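Local coordinates for flavoprotein (Thermotoga maritima, PDB 5V8S), which probably transfers electrons as an FMN-binding oxidoreductase with a di-iron centre, at residues Y171-G182 / L231-H240. The protein carries 1 engineered substitution. Numbering follows the deposited sequence.
Sequences YLDGILFSCDVG and LKIKALLPGH. With FEO (mu-oxo-diiron), chain C.
Y171 packs against L231 and bonds to K232. L231 CD2 makes a CH-pi contact over the ring centre, 4.2 Å from the centroid of Y171. At the ring edge, Y171 OH donates to K232 O (2.7 Å). Water 1 links the same hydroxyl to K232 N. Beyond the type I' turn from L172 to I175, strands 175-179 and 235-238 pair in parallel. Their bonds include L176 N to A235 O and L237 N to L176 O; the latter is 2.8 Å long and runs almost straight into the carbonyl. The L237 side chain packs against residues of the partner strand, 175-179. Its CB lies 3.7 Å from L176 O and also reaches F177 CD2. CG stands anti to the carbonyl carbon (chi1 -82°), and from there the two methyls reach I175 and F177. CD1 meets I175 CG2, while CD2 sits 3.5 Å from F177 CE2 and also touches I175 CG2. Further along, G239 N donates to C179 O. Past the paired strands, D180 bridges the irons through OD1 and OD2, and H240 NE2 binds the second iron at 2.2 Å. H240 ND1 is hydrogen-bonded to S51 O; with the iron on NE2, this holds the ring's rotation. D101 and D102 also bind iron here. In this metallo-beta-lactamase-like domain, strand 235-238 edges a five-stranded mixed sheet. Helix 248-260 packs on I233 and L236, and strand 50-59 covers F177 and L237.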
ATOM      1  N   TYR A 171      17.452  -6.438 -34.226  1.00 20.46           N
ATOM      2  CA  TYR A 171      18.850  -6.856 -34.320  1.00 21.02           C
ATOM      3  C   TYR A 171      19.453  -6.284 -35.592  1.00 21.76           C
ATOM      4  O   TYR A 171      18.948  -6.541 -36.683  1.00 23.07           O
ATOM      5  CB  TYR A 171      18.899  -8.375 -34.368  1.00 22.66           C
ATOM      6  CG  TYR A 171      20.278  -8.969 -34.487  1.00 24.60           C
ATOM      7  CD1 TYR A 171      21.082  -9.100 -33.370  1.00 26.73           C
ATOM      8  CD2 TYR A 171      20.775  -9.426 -35.711  1.00 25.21           C
ATOM      9  CE1 TYR A 171      22.341  -9.662 -33.450  1.00 28.33           C
ATOM     10  CE2 TYR A 171      22.046  -9.981 -35.803  1.00 27.34           C
ATOM     11  CZ  TYR A 171      22.828 -10.096 -34.674  1.00 29.18           C
ATOM     12  OH  TYR A 171      24.088 -10.662 -34.759  1.00 31.63           O
ATOM     13  N   LEU A 172      20.527  -5.515 -35.448  1.00 21.90           N
ATOM     14  CA  LEU A 172      21.202  -4.848 -36.561  1.00 22.92           C
ATOM     15  C   LEU A 172      22.685  -5.202 -36.491  1.00 24.52           C
ATOM     16  O   LEU A 172      23.442  -4.535 -35.781  1.00 25.74           O
ATOM     17  CB  LEU A 172      21.011  -3.345 -36.442  1.00 22.11           C
ATOM     18  CG  LEU A 172      21.726  -2.522 -37.509  1.00 22.51           C
ATOM     19  CD1 LEU A 172      21.225  -2.858 -38.905  1.00 24.95           C
ATOM     20  CD2 LEU A 172      21.573  -1.046 -37.197  1.00 23.75           C
ATOM     21  N   ASP A 173      23.094  -6.244 -37.207  1.00 26.65           N
ATOM     22  CA  ASP A 173      24.511  -6.629 -37.308  1.00 28.96           C
ATOM     23  C   ASP A 173      25.199  -6.723 -35.944  1.00 28.63           C
ATOM     24  O   ASP A 173      26.308  -6.219 -35.745  1.00 31.19           O
ATOM     25  CB  ASP A 173      25.276  -5.663 -38.210  1.00 33.92           C
ATOM     26  CG  ASP A 173      24.864  -5.752 -39.660  1.00 39.57           C
ATOM     27  OD1 ASP A 173      24.275  -6.771 -40.080  1.00 41.67           O
ATOM     28  OD2 ASP A 173      25.155  -4.787 -40.387  1.00 42.84           O
ATOM     29  N   GLY A 174      24.548  -7.384 -35.002  1.00 25.55           N
ATOM     30  CA  GLY A 174      25.139  -7.607 -33.698  1.00 23.83           C
ATOM     31  C   GLY A 174      24.688  -6.628 -32.641  1.00 23.11           C
ATOM     32  O   GLY A 174      24.913  -6.866 -31.445  1.00 23.98           O
ATOM     33  N   ILE A 175      24.044  -5.538 -33.042  1.00 22.53           N
ATOM     34  CA  ILE A 175      23.554  -4.531 -32.107  1.00 21.88           C
ATOM     35  C   ILE A 175      22.078  -4.797 -31.871  1.00 20.57           C
ATOM     36  O   ILE A 175      21.294  -4.827 -32.822  1.00 21.84           O
ATOM     37  CB  ILE A 175      23.779  -3.121 -32.664  1.00 22.78           C
ATOM     38  CG1 ILE A 175      25.277  -2.901 -32.904  1.00 24.04           C
ATOM     39  CG2 ILE A 175      23.186  -2.065 -31.730  1.00 23.18           C
ATOM     40  CD1 ILE A 175      25.598  -1.599 -33.600  1.00 26.04           C
ATOM     41  N   LEU A 176      21.683  -4.982 -30.612  1.00 19.97           N
ATOM     42  CA  LEU A 176      20.304  -5.316 -30.279  1.00 20.83           C
ATOM     43  C   LEU A 176      19.638  -4.108 -29.622  1.00 20.54           C
ATOM     44  O   LEU A 176      20.073  -3.655 -28.556  1.00 21.78           O
ATOM     45  CB  LEU A 176      20.269  -6.521 -29.333  1.00 22.31           C
ATOM     46  CG  LEU A 176      18.899  -7.182 -29.166  1.00 24.71           C
ATOM     47  CD1 LEU A 176      18.553  -7.992 -30.404  1.00 25.59           C
ATOM     48  CD2 LEU A 176      18.871  -8.060 -27.936  1.00 25.43           C
ATOM     49  N   PHE A 177      18.598  -3.584 -30.267  1.00 19.15           N
ATOM     50  CA  PHE A 177      17.754  -2.538 -29.696  1.00 18.74           C
ATOM     51  C   PHE A 177      16.591  -3.257 -29.026  1.00 19.07           C
ATOM     52  O   PHE A 177      15.745  -3.845 -29.703  1.00 19.79           O
ATOM     53  CB  PHE A 177      17.253  -1.593 -30.791  1.00 19.18           C
ATOM     54  CG  PHE A 177      18.347  -0.900 -31.556  1.00 19.56           C
ATOM     55  CD1 PHE A 177      18.889  -1.476 -32.696  1.00 19.93           C
ATOM     56  CD2 PHE A 177      18.802   0.350 -31.164  1.00 20.32           C
ATOM     57  CE1 PHE A 177      19.885  -0.816 -33.423  1.00 20.60           C
ATOM     58  CE2 PHE A 177      19.784   1.019 -31.892  1.00 21.48           C
ATOM     59  CZ  PHE A 177      20.326   0.433 -33.017  1.00 21.85           C
ATOM     60  N   SER A 178      16.580  -3.265 -27.696  1.00 19.78           N
ATOM     61  CA  SER A 178      15.768  -4.221 -26.969  1.00 19.89           C
ATOM     62  C   SER A 178      14.667  -3.596 -26.127  1.00 19.88           C
ATOM     63  O   SER A 178      13.922  -4.335 -25.483  1.00 20.93           O
ATOM     64  CB  SER A 178      16.667  -5.075 -26.068  1.00 20.86           C
ATOM     65  OG  SER A 178      17.460  -4.256 -25.241  1.00 22.23           O
ATOM     66  N   CYS A 179      14.559  -2.269 -26.094  1.00 19.84           N
ATOM     67  CA  CYS A 179      13.528  -1.571 -25.329  1.00 20.03           C
ATOM     68  C   CYS A 179      13.483  -2.038 -23.867  1.00 18.76           C
ATOM     69  O   CYS A 179      14.482  -1.907 -23.174  1.00 20.47           O
ATOM     70  CB  CYS A 179      12.169  -1.624 -26.025  1.00 22.72           C
ATOM     71  SG  CYS A 179      11.103  -0.276 -25.483  1.00 28.36           S
ATOM     72  N   ASP A 180      12.374  -2.593 -23.364  1.00 18.61           N
ATOM     73  CA  ASP A 180      12.337  -2.961 -21.941  1.00 18.15           C
ATOM     74  C   ASP A 180      13.244  -4.126 -21.603  1.00 18.38           C
ATOM     75  O   ASP A 180      13.632  -4.268 -20.433  1.00 18.78           O
ATOM     76  CB  ASP A 180      10.936  -3.368 -21.483  1.00 17.66           C
ATOM     77  CG  ASP A 180       9.968  -2.193 -21.358  1.00 18.63           C
ATOM     78  OD1 ASP A 180      10.399  -1.028 -21.489  1.00 19.21           O
ATOM     79  OD2 ASP A 180       8.762  -2.442 -21.147  1.00 21.63           O
ATOM     80  N   VAL A 181      13.578  -4.963 -22.578  1.00 18.97           N
ATOM     81  CA  VAL A 181      14.415  -6.131 -22.341  1.00 20.30           C
ATOM     82  C   VAL A 181      15.840  -5.634 -22.114  1.00 21.64           C
ATOM     83  O   VAL A 181      16.479  -5.100 -23.022  1.00 23.51           O
ATOM     84  CB  VAL A 181      14.333  -7.117 -23.511  1.00 21.16           C
ATOM     85  CG1 VAL A 181      15.249  -8.308 -23.268  1.00 23.43           C
ATOM     86  CG2 VAL A 181      12.895  -7.579 -23.724  1.00 22.76           C
ATOM     87  N   GLY A 182      16.341  -5.794 -20.899  1.00 20.85           N
ATOM     88  CA  GLY A 182      17.652  -5.289 -20.549  1.00 19.77           C
ATOM     89  C   GLY A 182      17.643  -3.935 -19.882  1.00 19.56           C
ATOM     90  O   GLY A 182      18.721  -3.392 -19.592  1.00 22.10           O
ATOM     91  N   LEU A 231      22.063 -15.661 -31.753  1.00 36.80           N
ATOM     92  CA  LEU A 231      22.537 -14.455 -32.403  1.00 35.69           C
ATOM     93  C   LEU A 231      23.817 -14.012 -31.720  1.00 34.79           C
ATOM     94  O   LEU A 231      23.938 -14.103 -30.494  1.00 35.67           O
ATOM     95  CB  LEU A 231      21.502 -13.334 -32.276  1.00 37.91           C
ATOM     96  CG  LEU A 231      20.185 -13.550 -33.026  1.00 39.55           C
ATOM     97  CD1 LEU A 231      19.182 -12.485 -32.607  1.00 38.66           C
ATOM     98  CD2 LEU A 231      20.396 -13.533 -34.541  1.00 40.97           C
ATOM     99  N   LYS A 232      24.772 -13.534 -32.507  1.00 33.88           N
ATOM    100  CA  LYS A 232      25.972 -12.933 -31.945  1.00 34.97           C
ATOM    101  C   LYS A 232      25.616 -11.524 -31.498  1.00 33.26           C
ATOM    102  O   LYS A 232      25.265 -10.676 -32.322  1.00 33.67           O
ATOM    103  CB  LYS A 232      27.092 -12.922 -32.985  1.00 38.78           C
ATOM    104  CG  LYS A 232      28.305 -12.085 -32.587  1.00 43.21           C
ATOM    105  CD  LYS A 232      28.914 -12.526 -31.258  1.00 47.27           C
ATOM    106  CE  LYS A 232      30.010 -11.555 -30.805  1.00 49.86           C
ATOM    107  NZ  LYS A 232      30.560 -11.880 -29.462  1.00 50.75           N
ATOM    108  N   ILE A 233      25.665 -11.274 -30.195  1.00 31.98           N
ATOM    109  CA  ILE A 233      25.300  -9.969 -29.653  1.00 30.49           C
ATOM    110  C   ILE A 233      26.581  -9.238 -29.286  1.00 30.07           C
ATOM    111  O   ILE A 233      27.324  -9.670 -28.394  1.00 32.72           O
ATOM    112  CB  ILE A 233      24.346 -10.090 -28.455  1.00 31.68           C
ATOM    113  CG1 ILE A 233      23.035 -10.755 -28.891  1.00 33.33           C
ATOM    114  CG2 ILE A 233      24.079  -8.711 -27.875  1.00 30.69           C
ATOM    115  CD1 ILE A 233      22.050 -10.976 -27.776  1.00 36.48           C
ATOM    116  N   LYS A 234      26.835  -8.122 -29.961  1.00 27.16           N
ATOM    117  CA  LYS A 234      27.982  -7.285 -29.640  1.00 29.27           C
ATOM    118  C   LYS A 234      27.630  -6.081 -28.772  1.00 25.95           C
ATOM    119  O   LYS A 234      28.523  -5.542 -28.105  1.00 27.32           O
ATOM    120  CB  LYS A 234      28.734  -6.867 -30.919  1.00 33.56           C
ATOM    121  CG  LYS A 234      28.205  -5.683 -31.688  1.00 36.75           C
ATOM    122  CD  LYS A 234      29.125  -5.375 -32.880  1.00 40.27           C
ATOM    123  CE  LYS A 234      28.719  -4.093 -33.612  1.00 42.10           C
ATOM    124  NZ  LYS A 234      29.402  -3.926 -34.929  1.00 44.17           N
ATOM    125  N   ALA A 235      26.355  -5.689 -28.703  1.00 24.54           N
ATOM    126  CA  ALA A 235      25.926  -4.577 -27.875  1.00 22.42           C
ATOM    127  C   ALA A 235      24.436  -4.731 -27.643  1.00 21.26           C
ATOM    128  O   ALA A 235      23.708  -5.241 -28.500  1.00 22.43           O
ATOM    129  CB  ALA A 235      26.231  -3.225 -28.523  1.00 24.24           C
ATOM    130  N   LEU A 236      24.004  -4.327 -26.448  1.00 20.62           N
ATOM    131  CA  LEU A 236      22.590  -4.298 -26.099  1.00 20.51           C
ATOM    132  C   LEU A 236      22.234  -2.872 -25.717  1.00 18.49           C
ATOM    133  O   LEU A 236      22.830  -2.303 -24.792  1.00 20.56           O
ATOM    134  CB  LEU A 236      22.285  -5.275 -24.960  1.00 22.18           C
ATOM    135  CG  LEU A 236      20.799  -5.483 -24.665  1.00 25.01           C
ATOM    136  CD1 LEU A 236      20.572  -6.892 -24.162  1.00 28.10           C
ATOM    137  CD2 LEU A 236      20.250  -4.480 -23.655  1.00 25.42           C
ATOM    138  N   LEU A 237      21.257  -2.301 -26.433  1.00 18.13           N
ATOM    139  CA  LEU A 237      20.847  -0.904 -26.316  1.00 18.28           C
ATOM    140  C   LEU A 237      19.389  -0.907 -25.867  1.00 18.22           C
ATOM    141  O   LEU A 237      18.468  -0.998 -26.704  1.00 18.71           O
ATOM    142  CB  LEU A 237      20.975  -0.193 -27.665  1.00 20.24           C
ATOM    143  CG  LEU A 237      22.364   0.328 -28.072  1.00 21.85           C
ATOM    144  CD1 LEU A 237      23.455  -0.710 -27.881  1.00 24.61           C
ATOM    145  CD2 LEU A 237      22.328   0.850 -29.493  1.00 22.65           C
ATOM    146  N   PRO A 238      19.130  -0.844 -24.565  1.00 18.37           N
ATOM    147  CA  PRO A 238      17.746  -0.907 -24.068  1.00 18.06           C
ATOM    148  C   PRO A 238      17.081   0.446 -23.956  1.00 17.46           C
ATOM    149  O   PRO A 238      17.716   1.492 -24.121  1.00 18.11           O
ATOM    150  CB  PRO A 238      17.918  -1.507 -22.671  1.00 18.84           C
ATOM    151  CG  PRO A 238      19.226  -0.877 -22.213  1.00 20.52           C
ATOM    152  CD  PRO A 238      20.101  -0.712 -23.470  1.00 18.76           C
ATOM    153  N   GLY A 239      15.794   0.422 -23.596  1.00 17.15           N
ATOM    154  CA  GLY A 239      14.995   1.623 -23.475  1.00 16.51           C
ATOM    155  C   GLY A 239      15.100   2.348 -22.163  1.00 16.45           C
ATOM    156  O   GLY A 239      14.609   3.468 -22.061  1.00 17.20           O
ATOM    157  N   HIS A 240      15.705   1.721 -21.164  1.00 16.81           N
ATOM    158  CA  HIS A 240      15.857   2.319 -19.845  1.00 17.44           C
ATOM    159  C   HIS A 240      17.212   1.931 -19.290  1.00 18.83           C
ATOM    160  O   HIS A 240      17.580   0.762 -19.345  1.00 19.85           O
ATOM    161  CB  HIS A 240      14.793   1.791 -18.864  1.00 17.47           C
ATOM    162  CG  HIS A 240      13.384   1.901 -19.361  1.00 17.33           C
ATOM    163  ND1 HIS A 240      12.742   3.106 -19.549  1.00 17.31           N
ATOM    164  CD2 HIS A 240      12.500   0.945 -19.717  1.00 17.23           C
ATOM    165  CE1 HIS A 240      11.516   2.887 -19.989  1.00 19.33           C
ATOM    166  NE2 HIS A 240      11.341   1.584 -20.091  1.00 19.53           N
TER
HETATM  167 FE1  FEO C 401       6.927  -1.522 -20.830  1.00 19.83          FE
HETATM  168 FE2  FEO C 401       9.444   0.778 -20.819  1.00 21.34          FE
HETATM  169  O   FEO C 401       7.701   0.159 -21.156  1.00 21.81           O
HETATM  170  O   HOH W   1      24.421 -13.570 -35.500  1.00 45.36           O
HETATM  171  O   HOH W   2      15.983  -0.280 -27.604  1.00 21.71           O
HETATM  172  O   HOH W   3       7.480  -0.971 -18.766  1.00 54.25           O
HETATM  173  O   HOH W   4       9.252  -0.124 -18.740  1.00 26.54           O